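Local atomic coordinates of amidohydrolase 3 domain-containing protein (Pyrococcus horikoshii, PDB entry 3IGH), a protein that is uncharacterised but, as a member of the amidohydrolase family, is probably a metal-dependent hydrolase of carbon-nitrogen bonds other than peptide bonds. Residues Lys55-Met60 / Ile469-Pro474. Residues are numbered along the deposited sequence; the frame is centred on the assembly and turned at random.
With SO4 (sulfate ion), chain D; SO4 (sulfate ion), chain T.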
loop_
_atom_site.group_PDB
_atom_site.type_symbol
_atom_site.label_atom_id
_atom_site.label_comp_id
_atom_site.label_asym_id
_atom_site.label_seq_id
_atom_site.Cartn_x
_atom_site.Cartn_y
_atom_site.Cartn_z
ATOM N N LYS A 55 -27.952 -11.692 -22.730
ATOM C CA LYS A 55 -28.987 -11.559 -23.772
ATOM C C LYS A 55 -28.403 -11.164 -25.132
ATOM O O LYS A 55 -28.874 -10.225 -25.779
ATOM C CB LYS A 55 -30.103 -10.593 -23.339
ATOM C CG LYS A 55 -30.999 -11.112 -22.220
ATOM C CD LYS A 55 -32.193 -10.185 -22.027
ATOM C CE LYS A 55 -33.058 -10.598 -20.844
ATOM N NZ LYS A 55 -32.457 -10.198 -19.542
ATOM N N GLY A 56 -27.351 -11.873 -25.533
ATOM C CA GLY A 56 -26.685 -11.630 -26.809
ATOM C C GLY A 56 -25.714 -10.456 -26.873
ATOM O O GLY A 56 -25.074 -10.250 -27.909
ATOM N N LYS A 57 -25.591 -9.690 -25.784
ATOM C CA LYS A 57 -24.699 -8.520 -25.758
ATOM C C LYS A 57 -23.216 -8.897 -25.808
ATOM O O LYS A 57 -22.848 -10.058 -25.593
ATOM C CB LYS A 57 -24.986 -7.627 -24.548
ATOM C CG LYS A 57 -26.292 -6.848 -24.645
ATOM C CD LYS A 57 -26.536 -6.028 -23.386
ATOM C CE LYS A 57 -28.025 -5.884 -23.085
ATOM N NZ LYS A 57 -28.608 -7.129 -22.495
ATOM N N TYR A 58 -22.377 -7.909 -26.098
ATOM C CA TYR A 58 -20.949 -8.137 -26.314
ATOM C C TYR A 58 -20.135 -7.625 -25.127
ATOM O O TYR A 58 -20.503 -6.634 -24.489
ATOM C CB TYR A 58 -20.478 -7.496 -27.626
ATOM C CG TYR A 58 -21.101 -8.119 -28.859
ATOM C CD1 TYR A 58 -20.379 -9.007 -29.654
ATOM C CD2 TYR A 58 -22.423 -7.830 -29.223
ATOM C CE1 TYR A 58 -20.958 -9.592 -30.792
ATOM C CE2 TYR A 58 -23.007 -8.405 -30.351
ATOM C CZ TYR A 58 -22.269 -9.285 -31.129
ATOM O OH TYR A 58 -22.851 -9.856 -32.240
ATOM N N VAL A 59 -19.046 -8.320 -24.822
ATOM C CA VAL A 59 -18.201 -7.977 -23.672
ATOM C C VAL A 59 -16.748 -7.891 -24.141
ATOM O O VAL A 59 -16.277 -8.768 -24.864
ATOM C CB VAL A 59 -18.359 -9.010 -22.501
ATOM C CG1 VAL A 59 -17.400 -8.709 -21.338
ATOM C CG2 VAL A 59 -19.782 -9.029 -21.979
ATOM N N MET A 60 -16.053 -6.821 -23.751
ATOM C CA MET A 60 -14.624 -6.684 -24.060
ATOM C C MET A 60 -13.876 -6.239 -22.795
ATOM O O MET A 60 -14.509 -5.703 -21.877
ATOM C CB MET A 60 -14.386 -5.712 -25.243
ATOM C CG MET A 60 -14.757 -4.248 -25.015
ATOM S SD MET A 60 -14.279 -3.091 -26.349
ATOM C CE MET A 60 -12.590 -2.699 -25.874
ATOM N N ILE A 469 -19.760 -3.728 -21.248
ATOM C CA ILE A 469 -20.815 -4.441 -21.963
ATOM C C ILE A 469 -21.304 -3.561 -23.110
ATOM O O ILE A 469 -21.655 -2.394 -22.911
ATOM C CB ILE A 469 -21.980 -4.856 -21.008
ATOM C CG1 ILE A 469 -21.443 -5.764 -19.888
ATOM C CG2 ILE A 469 -23.100 -5.570 -21.780
ATOM C CD1 ILE A 469 -22.499 -6.284 -18.909
ATOM N N LEU A 470 -21.300 -4.118 -24.317
ATOM C CA LEU A 470 -21.701 -3.369 -25.506
ATOM C C LEU A 470 -22.907 -4.010 -26.203
ATOM O O LEU A 470 -23.130 -5.220 -26.085
ATOM C CB LEU A 470 -20.515 -3.229 -26.472
ATOM C CG LEU A 470 -19.202 -2.663 -25.904
ATOM C CD1 LEU A 470 -18.097 -2.759 -26.925
ATOM C CD2 LEU A 470 -19.355 -1.220 -25.414
ATOM N N ASP A 471 -23.686 -3.192 -26.910
ATOM C CA ASP A 471 -24.834 -3.693 -27.680
ATOM C C ASP A 471 -24.390 -4.400 -28.957
ATOM O O ASP A 471 -25.077 -5.289 -29.455
ATOM C CB ASP A 471 -25.794 -2.558 -28.037
ATOM C CG ASP A 471 -26.656 -2.124 -26.865
ATOM O OD1 ASP A 471 -26.823 -2.914 -25.908
ATOM O OD2 ASP A 471 -27.178 -0.987 -26.911
ATOM N N ARG A 472 -23.237 -3.991 -29.478
ATOM C CA ARG A 472 -22.731 -4.490 -30.750
ATOM C C ARG A 472 -21.268 -4.922 -30.670
ATOM O O ARG A 472 -20.550 -4.552 -29.737
ATOM C CB ARG A 472 -22.878 -3.419 -31.823
ATOM C CG ARG A 472 -24.313 -3.056 -32.191
ATOM C CD ARG A 472 -24.362 -1.712 -32.895
ATOM N NE ARG A 472 -23.893 -0.628 -32.035
ATOM C CZ ARG A 472 -23.803 0.645 -32.411
ATOM N NH1 ARG A 472 -24.144 1.003 -33.641
ATOM N NH2 ARG A 472 -23.367 1.562 -31.557
ATOM N N ASP A 473 -20.861 -5.719 -31.657
ATOM C CA ASP A 473 -19.490 -6.185 -31.852
ATOM C C ASP A 473 -18.589 -4.974 -32.088
ATOM O O ASP A 473 -18.706 -4.326 -33.134
ATOM C CB ASP A 473 -19.481 -7.130 -33.067
ATOM C CG ASP A 473 -18.104 -7.715 -33.395
ATOM O OD1 ASP A 473 -18.043 -8.531 -34.346
ATOM O OD2 ASP A 473 -17.091 -7.395 -32.734
ATOM N N PRO A 474 -17.666 -4.684 -31.134
ATOM C CA PRO A 474 -16.832 -3.471 -31.195
ATOM C C PRO A 474 -15.921 -3.412 -32.419
ATOM O O PRO A 474 -15.522 -2.323 -32.834
ATOM C CB PRO A 474 -15.983 -3.557 -29.919
ATOM C CG PRO A 474 -15.982 -5.007 -29.552
ATOM C CD PRO A 474 -17.345 -5.497 -29.944
HETATM S S SO4 D . -22.606 0.076 -28.307
HETATM O O1 SO4 D . -23.232 -0.511 -27.127
HETATM O O2 SO4 D . -23.369 1.243 -28.739
HETATM O O3 SO4 D . -21.259 0.510 -27.966
HETATM O O4 SO4 D . -22.529 -0.920 -29.376
HETATM S S SO4 T . -25.681 3.974 -35.017
HETATM O O1 SO4 T . -26.345 2.988 -34.167
HETATM O O2 SO4 T . -25.344 5.152 -34.221
HETATM O O3 SO4 T . -24.464 3.395 -35.580
HETATM O O4 SO4 T . -26.574 4.365 -36.104
#
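K57 opens the contact with its aliphatic part: CB rests 3.4 Å from L470 O, and its side chain crosses that of I469 obliquely, CD meeting CG2. The chain lies alongside D471, pointing the same way, but bends at its end, where NZ hydrogen-bonds L54 O; K57 NZ and D471 OD1 stay 5.7 Å apart. At Y58 the backbones join as an antiparallel hydrogen-bonded pair: Y58 N donates to L470 O (2.8 Å), and L470 N returns a nearly straight bond to Y58 O (2.6 Å, 177°). The Y58 ring then lies against the chain where the strand 467-470 has given way to loop. D473 N sits over the centre of one face, R472 C above CD2 at 3.4 Å, and D473 CB makes a CH-pi contact 4.1 Å from the centroid; D471 O meets the edge. V59 and I469 form the next, non-hydrogen-bonded pair and touch through CG2 and CG1 on the face away from the ring. M60 ends the walk: its SD touches L470 CD1 (3.9 Å) and P474 CB. Beyond the pairing, D471 N and R472 NE and NH2 hydrogen-bond one sulfate, R472 NH1 a second, both probably from the crystallisation liquor; H481 and H483 of the C-terminal tag also bind sulfate, and H481 O accepts from R472 NH2. Here, at its start, strand 58-68 lies between antiparallel 467-470 and parallel 10-14, whose Y12 touches Y58 and P474; farther along it pairs with 202-210, consistent with amidohydrolases, whose terminal segments build a small beta domain beside the TIM barrel.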